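Local coordinates for protein AMP-dependent synthetase and ligase (Xenorhabdus doucetiae, PDB 6QSR) that forms, with a FabA/FabZ-like partner chain, a dehydratase heterocomplex of the type II polyketide synthase that makes aryl polyene pigments, at residues I18-D23 with I45-H50; P24-F29 with P37-V42; M49-T54 with L80-N85. All coordinates share one frame; numbering follows the deposited sequence.

Contact 1 of 3, residues I18-D23 with I45-H50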
loop_
_atom_site.group_PDB
_atom_site.type_symbol
_atom_site.label_atom_id
_atom_site.label_comp_id
_atom_site.label_asym_id
_atom_site.label_seq_id
_atom_site.Cartn_x
_atom_site.Cartn_y
_atom_site.Cartn_z
ATOM N N ILE A 18 -5.250 -18.721 6.748
ATOM C CA ILE A 18 -3.791 -18.857 6.766
ATOM C C ILE A 18 -3.259 -18.186 8.024
ATOM O O ILE A 18 -3.630 -17.050 8.328
ATOM C CB ILE A 18 -3.132 -18.219 5.516
ATOM C CG1 ILE A 18 -3.773 -18.720 4.209
ATOM C CG2 ILE A 18 -1.648 -18.536 5.461
ATOM C CD1 ILE A 18 -4.727 -17.738 3.574
ATOM N N GLN A 19 -2.403 -18.897 8.759
ATOM C CA GLN A 19 -1.738 -18.334 9.919
ATOM C C GLN A 19 -0.328 -17.935 9.494
ATOM O O GLN A 19 0.435 -18.782 9.015
ATOM C CB GLN A 19 -1.705 -19.337 11.066
ATOM C CG GLN A 19 -1.119 -18.782 12.356
ATOM C CD GLN A 19 -1.343 -19.702 13.540
ATOM O OE1 GLN A 19 -1.523 -20.910 13.380
ATOM N NE2 GLN A 19 -1.334 -19.133 14.737
ATOM N N LEU A 20 -0.008 -16.649 9.672
ATOM C CA LEU A 20 1.244 -16.051 9.211
ATOM C C LEU A 20 2.003 -15.408 10.347
ATOM O O LEU A 20 1.407 -14.808 11.239
ATOM C CB LEU A 20 0.965 -14.963 8.178
ATOM C CG LEU A 20 0.203 -15.386 6.932
ATOM C CD1 LEU A 20 -0.062 -14.159 6.079
ATOM C CD2 LEU A 20 0.983 -16.435 6.158
ATOM N N TYR A 21 3.323 -15.490 10.272
ATOM C CA TYR A 21 4.200 -14.894 11.273
ATOM C C TYR A 21 5.081 -13.832 10.609
ATOM O O TYR A 21 5.670 -14.076 9.558
ATOM C CB TYR A 21 5.046 -15.976 11.936
ATOM C CG TYR A 21 6.113 -15.410 12.837
ATOM C CD1 TYR A 21 5.798 -14.951 14.112
ATOM C CD2 TYR A 21 7.435 -15.304 12.402
ATOM C CE1 TYR A 21 6.777 -14.412 14.937
ATOM C CE2 TYR A 21 8.419 -14.773 13.222
ATOM C CZ TYR A 21 8.084 -14.324 14.486
ATOM O OH TYR A 21 9.064 -13.789 15.301
ATOM N N LEU A 22 5.163 -12.665 11.242
ATOM C CA LEU A 22 5.968 -11.551 10.754
ATOM C C LEU A 22 7.347 -11.578 11.413
ATOM O O LEU A 22 7.477 -11.288 12.601
ATOM C CB LEU A 22 5.264 -10.224 11.051
ATOM C CG LEU A 22 3.812 -10.102 10.571
ATOM C CD1 LEU A 22 3.311 -8.686 10.796
ATOM C CD2 LEU A 22 3.703 -10.507 9.113
ATOM N N ASP A 23 8.363 -11.942 10.635
ATOM C CA ASP A 23 9.744 -11.949 11.102
ATOM C C ASP A 23 10.365 -10.556 10.992
ATOM O O ASP A 23 10.118 -9.851 10.010
ATOM C CB ASP A 23 10.577 -12.933 10.280
ATOM C CG ASP A 23 11.877 -13.306 10.969
ATOM O OD1 ASP A 23 12.921 -12.707 10.646
ATOM O OD2 ASP A 23 11.849 -14.177 11.859
ATOM N N ILE A 45 -2.263 -6.484 1.167
ATOM C CA ILE A 45 -2.984 -6.700 -0.100
ATOM C C ILE A 45 -2.209 -7.695 -0.982
ATOM O O ILE A 45 -2.816 -8.597 -1.590
ATOM C CB ILE A 45 -3.258 -5.371 -0.826
ATOM C CG1 ILE A 45 -4.213 -4.513 0.014
ATOM C CG2 ILE A 45 -3.884 -5.605 -2.200
ATOM C CD1 ILE A 45 -4.109 -3.039 -0.257
ATOM N N ASP A 46 -0.882 -7.540 -1.013
ATOM C CA ASP A 46 0.004 -8.396 -1.810
ATOM C C ASP A 46 -0.199 -9.886 -1.484
ATOM O O ASP A 46 -0.359 -10.693 -2.388
ATOM C CB ASP A 46 1.471 -7.965 -1.634
ATOM C CG ASP A 46 2.399 -8.574 -2.675
ATOM O OD1 ASP A 46 2.300 -8.212 -3.864
ATOM O OD2 ASP A 46 3.251 -9.401 -2.306
ATOM N N TRP A 47 -0.250 -10.235 -0.195
ATOM C CA TRP A 47 -0.415 -11.630 0.225
ATOM C C TRP A 47 -1.828 -12.162 -0.038
ATOM O O TRP A 47 -1.989 -13.301 -0.461
ATOM C CB TRP A 47 -0.046 -11.807 1.705
ATOM C CG TRP A 47 1.326 -11.310 2.044
ATOM C CD1 TRP A 47 2.403 -11.206 1.203
ATOM C CD2 TRP A 47 1.775 -10.860 3.326
ATOM N NE1 TRP A 47 3.488 -10.694 1.882
ATOM C CE2 TRP A 47 3.132 -10.481 3.188
ATOM C CE3 TRP A 47 1.159 -10.729 4.578
ATOM C CZ2 TRP A 47 3.888 -9.983 4.263
ATOM C CZ3 TRP A 47 1.914 -10.225 5.648
ATOM C CH2 TRP A 47 3.258 -9.857 5.475
ATOM N N VAL A 48 -2.840 -11.337 0.191
ATOM C CA VAL A 48 -4.208 -11.671 -0.213
ATOM C C VAL A 48 -4.238 -12.087 -1.686
ATOM O O VAL A 48 -4.779 -13.139 -2.029
ATOM C CB VAL A 48 -5.202 -10.526 0.087
ATOM C CG1 VAL A 48 -6.534 -10.738 -0.624
ATOM C CG2 VAL A 48 -5.436 -10.430 1.588
ATOM N N MET A 49 -3.608 -11.298 -2.541
ATOM C CA MET A 49 -3.542 -11.634 -3.968
ATOM C C MET A 49 -2.753 -12.918 -4.271
ATOM O O MET A 49 -3.127 -13.648 -5.184
ATOM C CB MET A 49 -2.985 -10.460 -4.767
ATOM C CG MET A 49 -3.874 -9.225 -4.720
ATOM S SD MET A 49 -5.509 -9.429 -5.455
ATOM C CE MET A 49 -5.083 -10.261 -6.988
ATOM N N HIS A 50 -1.685 -13.191 -3.515
ATOM C CA HIS A 50 -0.891 -14.419 -3.693
ATOM C C HIS A 50 -1.701 -15.673 -3.377
ATOM O O HIS A 50 -1.715 -16.617 -4.159
ATOM C CB HIS A 50 0.378 -14.410 -2.827
ATOM C CG HIS A 50 1.080 -15.736 -2.774
ATOM N ND1 HIS A 50 1.765 -16.259 -3.850
ATOM C CD2 HIS A 50 1.170 -16.660 -1.787
ATOM C CE1 HIS A 50 2.264 -17.440 -3.521
ATOM N NE2 HIS A 50 1.917 -17.705 -2.274
#

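Contact 2 of 3, residues P24-F29 with P37-V42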
loop_
_atom_site.group_PDB
_atom_site.type_symbol
_atom_site.label_atom_id
_atom_site.label_comp_id
_atom_site.label_asym_id
_atom_site.label_seq_id
_atom_site.Cartn_x
_atom_site.Cartn_y
_atom_site.Cartn_z
ATOM N N PRO A 24 11.203 -10.157 11.974
ATOM C CA PRO A 24 11.943 -8.880 11.871
ATOM C C PRO A 24 12.745 -8.647 10.587
ATOM O O PRO A 24 12.959 -7.488 10.218
ATOM C CB PRO A 24 12.909 -8.946 13.056
ATOM C CG PRO A 24 12.198 -9.771 14.065
ATOM C CD PRO A 24 11.351 -10.761 13.313
ATOM N N THR A 25 13.201 -9.721 9.935
ATOM C CA THR A 25 14.033 -9.610 8.733
ATOM C C THR A 25 13.234 -9.570 7.427
ATOM O O THR A 25 13.820 -9.447 6.353
ATOM C CB THR A 25 15.059 -10.753 8.660
ATOM O OG1 THR A 25 14.380 -12.012 8.563
ATOM C CG2 THR A 25 15.946 -10.737 9.891
ATOM N N LEU A 26 11.911 -9.679 7.523
ATOM C CA LEU A 26 11.018 -9.502 6.372
ATOM C C LEU A 26 11.292 -8.148 5.703
ATOM O O LEU A 26 11.273 -7.103 6.366
ATOM C CB LEU A 26 9.564 -9.596 6.837
ATOM C CG LEU A 26 8.445 -9.541 5.798
ATOM C CD1 LEU A 26 8.488 -10.784 4.922
ATOM C CD2 LEU A 26 7.099 -9.422 6.502
ATOM N N ASP A 27 11.561 -8.177 4.398
ATOM C CA ASP A 27 12.100 -6.995 3.699
ATOM C C ASP A 27 11.149 -5.786 3.603
ATOM O O ASP A 27 11.616 -4.655 3.479
ATOM C CB ASP A 27 12.714 -7.348 2.325
ATOM C CG ASP A 27 11.872 -8.316 1.515
ATOM O OD1 ASP A 27 10.711 -8.583 1.897
ATOM O OD2 ASP A 27 12.384 -8.824 0.495
ATOM N N TRP A 28 9.838 -6.025 3.703
ATOM C CA TRP A 28 8.831 -4.957 3.844
ATOM C C TRP A 28 9.109 -3.957 4.970
ATOM O O TRP A 28 8.751 -2.787 4.860
ATOM C CB TRP A 28 7.445 -5.558 4.112
ATOM C CG TRP A 28 6.867 -6.350 2.993
ATOM C CD1 TRP A 28 6.740 -7.705 2.924
ATOM C CD2 TRP A 28 6.321 -5.831 1.777
ATOM N NE1 TRP A 28 6.141 -8.066 1.738
ATOM C CE2 TRP A 28 5.871 -6.933 1.018
ATOM C CE3 TRP A 28 6.161 -4.540 1.261
ATOM C CZ2 TRP A 28 5.279 -6.782 -0.244
ATOM C CZ3 TRP A 28 5.568 -4.388 0.006
ATOM C CH2 TRP A 28 5.136 -5.505 -0.728
ATOM N N PHE A 29 9.700 -4.433 6.067
ATOM C CA PHE A 29 10.032 -3.576 7.209
ATOM C C PHE A 29 11.270 -2.707 6.989
ATOM O O PHE A 29 11.442 -1.725 7.701
ATOM C CB PHE A 29 10.244 -4.416 8.476
ATOM C CG PHE A 29 9.026 -5.168 8.925
ATOM C CD1 PHE A 29 7.862 -4.493 9.287
ATOM C CD2 PHE A 29 9.052 -6.551 9.027
ATOM C CE1 PHE A 29 6.744 -5.189 9.721
ATOM C CE2 PHE A 29 7.932 -7.251 9.448
ATOM C CZ PHE A 29 6.779 -6.570 9.799
ATOM N N PRO A 37 9.391 -0.494 13.000
ATOM C CA PRO A 37 8.966 -1.316 11.854
ATOM C C PRO A 37 7.447 -1.520 11.845
ATOM O O PRO A 37 6.875 -1.949 12.841
ATOM C CB PRO A 37 9.724 -2.639 12.046
ATOM C CG PRO A 37 10.163 -2.648 13.470
ATOM C CD PRO A 37 10.345 -1.212 13.866
ATOM N N LEU A 38 6.807 -1.164 10.734
ATOM C CA LEU A 38 5.372 -1.370 10.555
ATOM C C LEU A 38 5.152 -2.051 9.226
ATOM O O LEU A 38 5.802 -1.697 8.242
ATOM C CB LEU A 38 4.625 -0.037 10.534
ATOM C CG LEU A 38 4.541 0.744 11.839
ATOM C CD1 LEU A 38 3.940 2.114 11.566
ATOM C CD2 LEU A 38 3.721 -0.019 12.871
ATOM N N LEU A 39 4.221 -2.999 9.187
ATOM C CA LEU A 39 3.907 -3.703 7.948
ATOM C C LEU A 39 3.076 -2.773 7.052
ATOM O O LEU A 39 2.001 -2.329 7.474
ATOM C CB LEU A 39 3.135 -4.988 8.257
ATOM C CG LEU A 39 2.895 -5.953 7.090
ATOM C CD1 LEU A 39 4.195 -6.583 6.622
ATOM C CD2 LEU A 39 1.897 -7.027 7.482
ATOM N N PRO A 40 3.575 -2.449 5.830
ATOM C CA PRO A 40 2.782 -1.620 4.920
ATOM C C PRO A 40 1.427 -2.240 4.560
ATOM O O PRO A 40 1.315 -3.473 4.457
ATOM C CB PRO A 40 3.657 -1.527 3.658
ATOM C CG PRO A 40 5.040 -1.836 4.109
ATOM C CD PRO A 40 4.877 -2.810 5.232
ATOM N N GLY A 41 0.430 -1.380 4.367
ATOM C CA GLY A 41 -0.912 -1.780 3.911
ATOM C C GLY A 41 -0.885 -2.557 2.604
ATOM O O GLY A 41 -1.622 -3.535 2.435
ATOM N N VAL A 42 -0.026 -2.128 1.683
ATOM C CA VAL A 42 0.154 -2.822 0.404
ATOM C C VAL A 42 0.664 -4.268 0.519
ATOM O O VAL A 42 0.324 -5.099 -0.314
ATOM C CB VAL A 42 1.050 -2.005 -0.555
ATOM C CG1 VAL A 42 2.522 -2.040 -0.139
ATOM C CG2 VAL A 42 0.883 -2.472 -1.994
#

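Contact 3 of 3, residues M49-T54 with L80-N85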
loop_
_atom_site.group_PDB
_atom_site.type_symbol
_atom_site.label_atom_id
_atom_site.label_comp_id
_atom_site.label_asym_id
_atom_site.label_seq_id
_atom_site.Cartn_x
_atom_site.Cartn_y
_atom_site.Cartn_z
ATOM N N MET A 49 -3.608 -11.298 -2.541
ATOM C CA MET A 49 -3.542 -11.634 -3.968
ATOM C C MET A 49 -2.753 -12.918 -4.271
ATOM O O MET A 49 -3.127 -13.648 -5.184
ATOM C CB MET A 49 -2.985 -10.460 -4.767
ATOM C CG MET A 49 -3.874 -9.225 -4.720
ATOM S SD MET A 49 -5.509 -9.429 -5.455
ATOM C CE MET A 49 -5.083 -10.261 -6.988
ATOM N N HIS A 50 -1.685 -13.191 -3.515
ATOM C CA HIS A 50 -0.891 -14.419 -3.693
ATOM C C HIS A 50 -1.701 -15.673 -3.377
ATOM O O HIS A 50 -1.715 -16.617 -4.159
ATOM C CB HIS A 50 0.378 -14.410 -2.827
ATOM C CG HIS A 50 1.080 -15.736 -2.774
ATOM N ND1 HIS A 50 1.765 -16.259 -3.850
ATOM C CD2 HIS A 50 1.170 -16.660 -1.787
ATOM C CE1 HIS A 50 2.264 -17.440 -3.521
ATOM N NE2 HIS A 50 1.917 -17.705 -2.274
ATOM N N TYR A 51 -2.355 -15.679 -2.219
ATOM C CA TYR A 51 -3.186 -16.811 -1.823
ATOM C C TYR A 51 -4.444 -16.928 -2.685
ATOM O O TYR A 51 -4.879 -18.044 -3.006
ATOM C CB TYR A 51 -3.523 -16.744 -0.330
ATOM C CG TYR A 51 -2.323 -17.043 0.541
ATOM C CD1 TYR A 51 -1.790 -18.332 0.598
ATOM C CD2 TYR A 51 -1.716 -16.044 1.307
ATOM C CE1 TYR A 51 -0.685 -18.620 1.390
ATOM C CE2 TYR A 51 -0.612 -16.321 2.102
ATOM C CZ TYR A 51 -0.099 -17.609 2.139
ATOM O OH TYR A 51 0.990 -17.894 2.926
ATOM N N ALA A 52 -5.004 -15.790 -3.089
ATOM C CA ALA A 52 -6.173 -15.779 -3.985
ATOM C C ALA A 52 -5.852 -16.411 -5.340
ATOM O O ALA A 52 -6.516 -17.358 -5.769
ATOM C CB ALA A 52 -6.683 -14.362 -4.174
ATOM N N GLN A 53 -4.816 -15.886 -5.991
ATOM C CA GLN A 53 -4.390 -16.364 -7.308
ATOM C C GLN A 53 -3.784 -17.784 -7.320
ATOM O O GLN A 53 -3.742 -18.409 -8.379
ATOM C CB GLN A 53 -3.430 -15.352 -7.954
ATOM C CG GLN A 53 -4.090 -14.007 -8.258
ATOM C CD GLN A 53 -3.154 -13.006 -8.918
ATOM O OE1 GLN A 53 -1.999 -12.859 -8.523
ATOM N NE2 GLN A 53 -3.662 -12.297 -9.921
ATOM N N THR A 54 -3.327 -18.290 -6.167
ATOM C CA THR A 54 -2.781 -19.659 -6.070
ATOM C C THR A 54 -3.763 -20.718 -5.540
ATOM O O THR A 54 -3.703 -21.865 -5.972
ATOM C CB THR A 54 -1.495 -19.708 -5.218
ATOM O OG1 THR A 54 -1.759 -19.250 -3.885
ATOM C CG2 THR A 54 -0.401 -18.864 -5.859
ATOM N N LEU A 80 -0.578 -13.418 12.519
ATOM C CA LEU A 80 -1.800 -13.000 11.855
ATOM C C LEU A 80 -2.613 -14.217 11.458
ATOM O O LEU A 80 -2.049 -15.258 11.104
ATOM C CB LEU A 80 -1.464 -12.206 10.585
ATOM C CG LEU A 80 -0.433 -11.080 10.686
ATOM C CD1 LEU A 80 -0.276 -10.377 9.345
ATOM C CD2 LEU A 80 -0.827 -10.084 11.766
ATOM N N LEU A 81 -3.936 -14.078 11.508
ATOM C CA LEU A 81 -4.845 -15.036 10.902
ATOM C C LEU A 81 -5.518 -14.325 9.734
ATOM O O LEU A 81 -6.232 -13.340 9.934
ATOM C CB LEU A 81 -5.888 -15.523 11.914
ATOM C CG LEU A 81 -5.344 -16.234 13.160
ATOM C CD1 LEU A 81 -6.476 -16.589 14.118
ATOM C CD2 LEU A 81 -4.563 -17.481 12.771
ATOM N N LEU A 82 -5.260 -14.816 8.526
ATOM C CA LEU A 82 -5.805 -14.244 7.288
ATOM C C LEU A 82 -6.937 -15.115 6.772
ATOM O O LEU A 82 -6.712 -16.276 6.465
ATOM C CB LEU A 82 -4.706 -14.156 6.229
ATOM C CG LEU A 82 -5.107 -13.732 4.812
ATOM C CD1 LEU A 82 -5.892 -12.430 4.824
ATOM C CD2 LEU A 82 -3.862 -13.625 3.947
ATOM N N LYS A 83 -8.126 -14.531 6.644
ATOM C CA LYS A 83 -9.322 -15.210 6.167
ATOM C C LYS A 83 -9.665 -14.579 4.825
ATOM O O LYS A 83 -9.763 -13.359 4.746
ATOM C CB LYS A 83 -10.447 -14.989 7.182
ATOM C CG LYS A 83 -11.860 -15.392 6.763
ATOM C CD LYS A 83 -12.860 -14.362 7.285
ATOM C CE LYS A 83 -14.306 -14.809 7.150
ATOM N NZ LYS A 83 -15.139 -14.136 8.190
ATOM N N ILE A 84 -9.807 -15.403 3.782
ATOM C CA ILE A 84 -10.137 -14.934 2.425
ATOM C C ILE A 84 -11.318 -15.733 1.883
ATOM O O ILE A 84 -11.349 -16.961 2.010
ATOM C CB ILE A 84 -8.958 -15.100 1.430
ATOM C CG1 ILE A 84 -7.688 -14.400 1.925
ATOM C CG2 ILE A 84 -9.328 -14.512 0.073
ATOM C CD1 ILE A 84 -6.426 -14.886 1.244
ATOM N N ASN A 85 -12.263 -15.031 1.260
ATOM C CA ASN A 85 -13.411 -15.646 0.607
ATOM C C ASN A 85 -13.464 -15.137 -0.831
ATOM O O ASN A 85 -13.378 -13.926 -1.066
ATOM C CB ASN A 85 -14.685 -15.278 1.362
ATOM C CG ASN A 85 -15.928 -15.924 0.776
ATOM O OD1 ASN A 85 -16.458 -15.484 -0.253
ATOM N ND2 ASN A 85 -16.413 -16.962 1.440
#

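Contact 1 of 3, residues I18-D23 with I45-H50
L20 and L22 both close on the indole of W47, and the contact between the end of strand 15-21, with the residue just past it, and helix 41-56 consists of these two apolar meetings. L20 CD1 lies 3.9 Å from W47 CE3, while L22 CD2 is 3.7 Å from W47 CH2, so the two methyls touch different corners of the six-membered ring. Both come in obliquely to the ring. The indole gets this far because W47 CG stands beside its backbone N, anti to the carbonyl carbon (chi1 -54°), and the ring spans most of the gap between backbones whose CA atoms, at L20 and W47, are still 10.2 Å apart.

The polar side of the indole is dealt with elsewhere: W47 NE1 hydrogen-bonds to M1 O. P3 touches both L20 and W47, and Y97 of strand 92-99 adds to the packing on W47.

Strand 15-21 belongs to the antiparallel sheet that wraps helix 41-56, the plan of a hotdog fold. With apolar carbon alone meeting across it, the contact has shape and burial to hold it but no directional bond, and the one polar atom of the indole is paired with the N-terminal residue of the chain.

Contact 2 of 3, residues P24-F29 with P37-V42
F29 CG sits beside its backbone N and anti to the carbonyl carbon (chi1 -63°), which brings the ring to the peptide joining L38 and L39. On the facing segment L39 CG is anti to N (chi1 -172°), and from there its CD1 reaches both F29 CZ and L26 CD2.

The F29 ring presents its edge to the L38-L39 peptide. F29 CE1 is 3.4 Å from L39 N, which lies near the ring plane, and 3.6 Å from L38 C. P37 leans on the same ring from another direction, its CB 3.8 Å from F29 CD1, and the two side chains run roughly at right angles. Farther in, L39 CD1 comes within 4.1 Å of F29 CZ and also meets L26 CD2, closing a small leucine-phenylalanine cluster.

Within the two segments, the partners of the W28 side chain are aliphatic. P40 CD packs on W28 CB at 3.9 Å, and V42 CG1 reaches W28 CZ3 at 3.8 Å. L26 CG lies at the edge of the indole, in its plane. W28 NE1 hydrogen-bonds to M1 O.

P40 is at the N-cap position of helix 41-56, so the contact joins the loop after strand 15-21 to the start of the helix. L38 O is hydrogen-bonded to H32 ND1, and L39 pairs through its backbone with L74. P37-V42 offers proline, leucine and valine carbons plus one peptide, at the edge of F29. The two segments therefore meet by apolar packing without a hydrogen bond between them, and that packing continues into the FabA/FabZ partner chain, whose F78 lies on W28, I80 on V42 and M38 on P40.

Contact 3 of 3, residues M49-T54 with L80-N85
Y51 meets I84 and L82 on the buried flank of the helix. The close part is Y51 CB with I84 CD1, 3.8 Å apart; the touch on L82 is looser, with Y51 CD2 standing 4.2 Å from L82 CD2, which reaches the ring obliquely. L82 can offer that methyl because its CG is anti to the backbone N (chi1 173°).

The more open side is that of H50, partly exposed, and T54, exposed; M49 and Q53 instead face the FabA/FabZ partner chain. H50 CD2 lies 4.0 Å above the Y51 ring, over its centre, so H50 roofs one face of the tyrosine. Beyond it T54 turns back: T54 OG1 donates to H50 O at 2.6 Å, meeting the carbonyl at 134°, while the backbone bond from T54 N to H50 O is weak, in keeping with the wider pi-type turn at 52-54.

The Y51 hydroxyl is hydrogen-bonded to E5 OE2 of strand 4-9. I18 and L20 of strand 15-21 line the tyrosine too, L93 of strand 92-99 touches I84, and V48, one helical turn earlier, touches L82, so helix 41-56 lies across the concave sheet with strand 79-87 beneath it.

All three contacts draw on helix 41-56, from its N-cap in contact 2 to its later turns in contact 3. Contacts 1 and 3 are closest, with centres 7 Å apart; they share M49 and H50, and their strands are sheet neighbours, L20 O lying 2.7 Å from L80 N in the backbone ladder. Contact 2 sits farther out: its centre is about 11 Å from that of contact 1 and about 18 Å from that of contact 3. It joins contact 1 through W47 CH2, 3.6 Å from L39 CD1, and through the two indole nitrogens, both bonded to M1 O. Contact 3 has no direct touch with contact 2. The helix also packs on the FabA/FabZ partner chain, where W77 meets M49 and Q53.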